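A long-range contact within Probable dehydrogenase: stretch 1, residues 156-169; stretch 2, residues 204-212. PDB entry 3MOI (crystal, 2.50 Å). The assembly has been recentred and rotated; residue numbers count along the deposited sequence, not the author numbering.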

# COMPACT_ATOMS: atom_id res chain seq x y z
N PHE A 156 -11.45 13.67 -2.68
CA PHE A 156 -12.53 13.46 -3.62
C PHE A 156 -13.87 13.66 -2.95
O PHE A 156 -14.75 14.37 -3.45
CB PHE A 156 -12.42 12.04 -4.22
CG PHE A 156 -13.62 11.60 -4.99
CD1 PHE A 156 -13.69 11.79 -6.38
CD2 PHE A 156 -14.65 10.96 -4.37
CE1 PHE A 156 -14.80 11.38 -7.11
CE2 PHE A 156 -15.76 10.52 -5.10
CZ PHE A 156 -15.84 10.76 -6.47
N LEU A 157 -14.08 13.04 -1.82
CA LEU A 157 -15.41 13.10 -1.26
C LEU A 157 -15.79 14.56 -0.91
O LEU A 157 -16.96 14.87 -0.84
CB LEU A 157 -15.55 12.20 -0.02
CG LEU A 157 -17.03 11.94 0.34
CD1 LEU A 157 -17.64 11.05 -0.69
CD2 LEU A 157 -17.21 11.34 1.76
N TYR A 158 -14.81 15.44 -0.67
CA TYR A 158 -15.14 16.79 -0.26
C TYR A 158 -14.98 17.84 -1.37
O TYR A 158 -14.97 19.00 -1.09
CB TYR A 158 -14.37 17.15 1.01
CG TYR A 158 -14.82 16.27 2.16
CD1 TYR A 158 -15.91 16.61 2.96
CD2 TYR A 158 -14.21 15.05 2.39
CE1 TYR A 158 -16.35 15.77 4.00
CE2 TYR A 158 -14.65 14.22 3.41
CZ TYR A 158 -15.71 14.59 4.20
OH TYR A 158 -16.09 13.74 5.20
N ARG A 159 -14.89 17.42 -2.63
CA ARG A 159 -15.02 18.33 -3.74
C ARG A 159 -16.51 18.63 -3.88
O ARG A 159 -17.34 17.90 -3.37
CB ARG A 159 -14.47 17.71 -5.02
CG ARG A 159 -13.08 17.15 -4.85
CD ARG A 159 -12.42 16.80 -6.15
NE ARG A 159 -11.19 16.07 -5.87
CZ ARG A 159 -10.67 15.09 -6.61
NH1 ARG A 159 -11.25 14.68 -7.74
NH2 ARG A 159 -9.56 14.49 -6.20
N PRO A 160 -16.86 19.73 -4.53
CA PRO A 160 -18.27 20.11 -4.64
C PRO A 160 -19.13 19.16 -5.48
O PRO A 160 -18.81 18.93 -6.62
CB PRO A 160 -18.19 21.49 -5.31
CG PRO A 160 -16.90 22.04 -4.86
CD PRO A 160 -15.97 20.87 -4.80
N ARG A 161 -20.23 18.67 -4.91
CA ARG A 161 -21.04 17.62 -5.52
C ARG A 161 -22.52 17.91 -5.53
O ARG A 161 -23.06 18.56 -4.63
CB ARG A 161 -20.85 16.32 -4.76
CG ARG A 161 -19.44 15.85 -4.62
CD ARG A 161 -18.96 15.06 -5.82
NE ARG A 161 -17.53 14.76 -5.66
CZ ARG A 161 -16.67 14.54 -6.66
NH1 ARG A 161 -17.04 14.58 -7.94
NH2 ARG A 161 -15.40 14.30 -6.35
N ARG A 162 -23.19 17.37 -6.53
CA ARG A 162 -24.63 17.36 -6.56
C ARG A 162 -25.07 16.23 -5.62
O ARG A 162 -24.33 15.27 -5.42
CB ARG A 162 -25.12 17.15 -8.00
CG ARG A 162 -24.79 18.34 -8.93
CD ARG A 162 -25.44 18.19 -10.31
NE ARG A 162 -25.26 19.37 -11.20
CZ ARG A 162 -24.24 19.58 -12.05
NH1 ARG A 162 -23.22 18.72 -12.17
NH2 ARG A 162 -24.24 20.67 -12.80
N PRO A 163 -26.27 16.34 -5.04
CA PRO A 163 -26.66 15.37 -4.03
C PRO A 163 -26.84 13.95 -4.54
O PRO A 163 -26.59 13.01 -3.80
CB PRO A 163 -27.95 15.95 -3.46
CG PRO A 163 -28.56 16.70 -4.62
CD PRO A 163 -27.38 17.24 -5.42
N GLU A 164 -27.23 13.75 -5.79
CA GLU A 164 -27.16 12.39 -6.34
C GLU A 164 -25.73 11.77 -6.38
O GLU A 164 -25.58 10.54 -6.41
CB GLU A 164 -27.77 12.32 -7.72
CG GLU A 164 -27.08 13.24 -8.78
CD GLU A 164 -27.79 14.62 -8.97
OE1 GLU A 164 -28.40 15.16 -7.97
OE2 GLU A 164 -27.70 15.13 -10.13
N GLU A 165 -24.68 12.59 -6.41
CA GLU A 165 -23.33 12.03 -6.39
C GLU A 165 -22.91 11.49 -5.01
O GLU A 165 -21.82 10.88 -4.91
CB GLU A 165 -22.31 13.07 -6.80
CG GLU A 165 -22.32 13.47 -8.23
CD GLU A 165 -21.30 14.58 -8.46
OE1 GLU A 165 -21.65 15.75 -8.24
OE2 GLU A 165 -20.15 14.30 -8.82
N LEU A 166 -23.70 11.77 -3.96
CA LEU A 166 -23.50 11.19 -2.60
C LEU A 166 -24.52 10.07 -2.29
O LEU A 166 -24.91 9.86 -1.12
CB LEU A 166 -23.54 12.27 -1.50
CG LEU A 166 -22.65 13.48 -1.82
CD1 LEU A 166 -22.88 14.66 -0.87
CD2 LEU A 166 -21.18 13.05 -1.87
N ASP A 167 -24.96 9.38 -3.34
CA ASP A 167 -25.82 8.22 -3.26
C ASP A 167 -25.26 7.12 -4.17
O ASP A 167 -25.39 7.13 -5.41
CB ASP A 167 -27.23 8.60 -3.68
CG ASP A 167 -28.25 7.44 -3.53
OD1 ASP A 167 -27.84 6.29 -3.29
OD2 ASP A 167 -29.48 7.71 -3.69
N THR A 168 -24.63 6.15 -3.54
CA THR A 168 -24.09 5.02 -4.28
C THR A 168 -25.13 4.42 -5.23
O THR A 168 -24.78 4.02 -6.32
CB THR A 168 -23.57 3.92 -3.32
OG1 THR A 168 -22.56 4.50 -2.46
CG2 THR A 168 -22.96 2.71 -4.12
N SER A 169 -26.40 4.37 -4.82
CA SER A 169 -27.46 3.83 -5.67
C SER A 169 -27.60 4.61 -6.99
O SER A 169 -28.08 4.09 -7.97
CB SER A 169 -28.82 3.81 -4.90
OG SER A 169 -29.47 5.07 -4.96
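Stretch 2, residues 204-212: LDPKRPTEG

The most unusual feature of this contact is R208, which reaches across to stretch 1. Of all residues in stretch 2, R208 has the most surface covered by stretch 1. Its guanidinium is modelled too tightly: R208 NH1 lies 2.2 Å from L157 O, which is a clash and not a usable hydrogen-bond distance. L166 CD1 packs over one face of the guanidinium, 3.6 Å from R208 NH2. L157 O and R159 O lie at its edge, R159 O being 3.6 Å from R208 NH1.

Stretch 2 has no regular helix or strand. It has a type I beta turn from D205 to R208, closed by R208 N to D205 O at 3.1 Å. After the turn the chain runs on as an irregular segment through T210 to G212. Half of stretch 1 lies in three short 3-10 segments, at 156-157, 163-165 and 168-169; the rest is loop or turn. The CA atoms of L166 and T210 are 5.3 Å apart, and those of L157 and G212 are 6.2 Å apart. L157 is met by D205, R208 and T210, L166 by R208, P209 and T210, and T168 by T210 and E211.

At the turn, D205 points toward stretch 1. Y158 OH donates to D205 OD2 in a very short hydrogen bond of 2.4 Å, with the carboxylate oxygen at the edge of the tyrosine ring. The R208 aliphatic chain lies near the same ring, with Y158 CE1 to R208 CD at 3.8 Å.

Carbon contacts supply much of the packing. L157 CD1 meets T210 CG2 at 3.6 Å, and L157 CD2 meets R208 CB at 4.0 Å. P209 points its CB away, yet P209 CD lies 4.3 Å from L166 CB. P209 CD also packs closely against L166 O, at 3.5 Å.

T168 and T210 both point toward the opposing stretch, and a compact polar group forms here. T168 OG1 donates to E211 OE1 at 2.5 Å. T168 OG1 and T210 OG1 are 2.7 Å apart. The E211 side chain bends through chi1 m and chi2 p, and its end comes nearer to stretch 1. Water 1 adds a bridge between the backbones: it accepts from T168 N at 2.7 Å and donates to P209 O at 2.6 Å.

Within stretch 1, R161 NH2 donates to F156 O at 3.0 Å, and R161 NH1 forms a salt bridge with E165 OE2 at 3.2 Å. These bonds link the two 3-10 segments at 156-157 and 163-165 through R161.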

# COMPACT_ATOMS: atom_id res chain seq x y z
N LEU A 204 -17.22 6.59 5.85
CA LEU A 204 -16.94 7.14 7.14
C LEU A 204 -17.62 8.46 7.50
O LEU A 204 -17.45 8.93 8.60
CB LEU A 204 -15.43 7.25 7.29
CG LEU A 204 -14.75 5.87 7.15
CD1 LEU A 204 -13.37 5.96 7.65
CD2 LEU A 204 -15.53 4.73 7.85
N ASP A 205 -18.36 9.06 6.57
CA ASP A 205 -19.08 10.31 6.83
C ASP A 205 -20.56 10.10 6.50
O ASP A 205 -20.98 9.99 5.34
CB ASP A 205 -18.46 11.45 6.01
CG ASP A 205 -19.07 12.83 6.30
OD1 ASP A 205 -20.15 12.95 6.94
OD2 ASP A 205 -18.45 13.81 5.85
N PRO A 206 -21.38 10.07 7.54
CA PRO A 206 -22.81 9.85 7.34
C PRO A 206 -23.52 11.03 6.74
O PRO A 206 -24.62 10.85 6.24
CB PRO A 206 -23.34 9.58 8.75
CG PRO A 206 -22.35 10.21 9.68
CD PRO A 206 -21.01 10.16 8.96
N LYS A 207 -22.93 12.23 6.76
CA LYS A 207 -23.54 13.37 6.03
C LYS A 207 -23.33 13.25 4.52
O LYS A 207 -24.00 13.91 3.73
CB LYS A 207 -22.98 14.73 6.48
CG LYS A 207 -23.18 15.09 7.98
CD LYS A 207 -22.24 16.29 8.37
CE LYS A 207 -22.31 16.76 9.84
NZ LYS A 207 -23.65 17.24 10.18
N ARG A 208 -22.38 12.43 4.13
CA ARG A 208 -22.08 12.22 2.72
C ARG A 208 -21.95 10.72 2.48
O ARG A 208 -20.88 10.24 2.21
CB ARG A 208 -20.79 12.96 2.32
CG ARG A 208 -20.65 14.38 2.85
CD ARG A 208 -19.61 15.16 2.05
NE ARG A 208 -20.29 16.10 1.16
CZ ARG A 208 -19.84 16.53 -0.01
NH1 ARG A 208 -18.68 16.12 -0.51
NH2 ARG A 208 -20.57 17.37 -0.70
N PRO A 209 -23.07 10.00 2.51
CA PRO A 209 -23.04 8.57 2.79
C PRO A 209 -22.85 7.71 1.57
O PRO A 209 -23.69 6.89 1.25
CB PRO A 209 -24.42 8.32 3.44
CG PRO A 209 -25.29 9.29 2.83
CD PRO A 209 -24.44 10.46 2.32
N THR A 210 -21.73 7.91 0.90
CA THR A 210 -21.35 7.03 -0.14
C THR A 210 -19.96 6.54 0.22
O THR A 210 -19.38 6.98 1.17
CB THR A 210 -21.39 7.73 -1.51
OG1 THR A 210 -21.09 6.75 -2.54
CG2 THR A 210 -20.39 8.87 -1.57
N GLU A 211 -19.42 5.61 -0.55
CA GLU A 211 -18.15 5.05 -0.22
C GLU A 211 -17.07 6.10 -0.41
O GLU A 211 -16.94 6.66 -1.47
CB GLU A 211 -17.87 3.83 -1.10
CG GLU A 211 -18.66 2.58 -0.72
CD GLU A 211 -20.08 2.53 -1.23
OE1 GLU A 211 -20.37 3.28 -2.19
OE2 GLU A 211 -20.92 1.75 -0.66
N GLY A 212 -16.31 6.35 0.63
CA GLY A 212 -15.11 7.14 0.52
C GLY A 212 -13.77 6.43 0.65
O GLY A 212 -12.77 7.02 0.25
O HOH W 1 -24.87 5.85 -0.84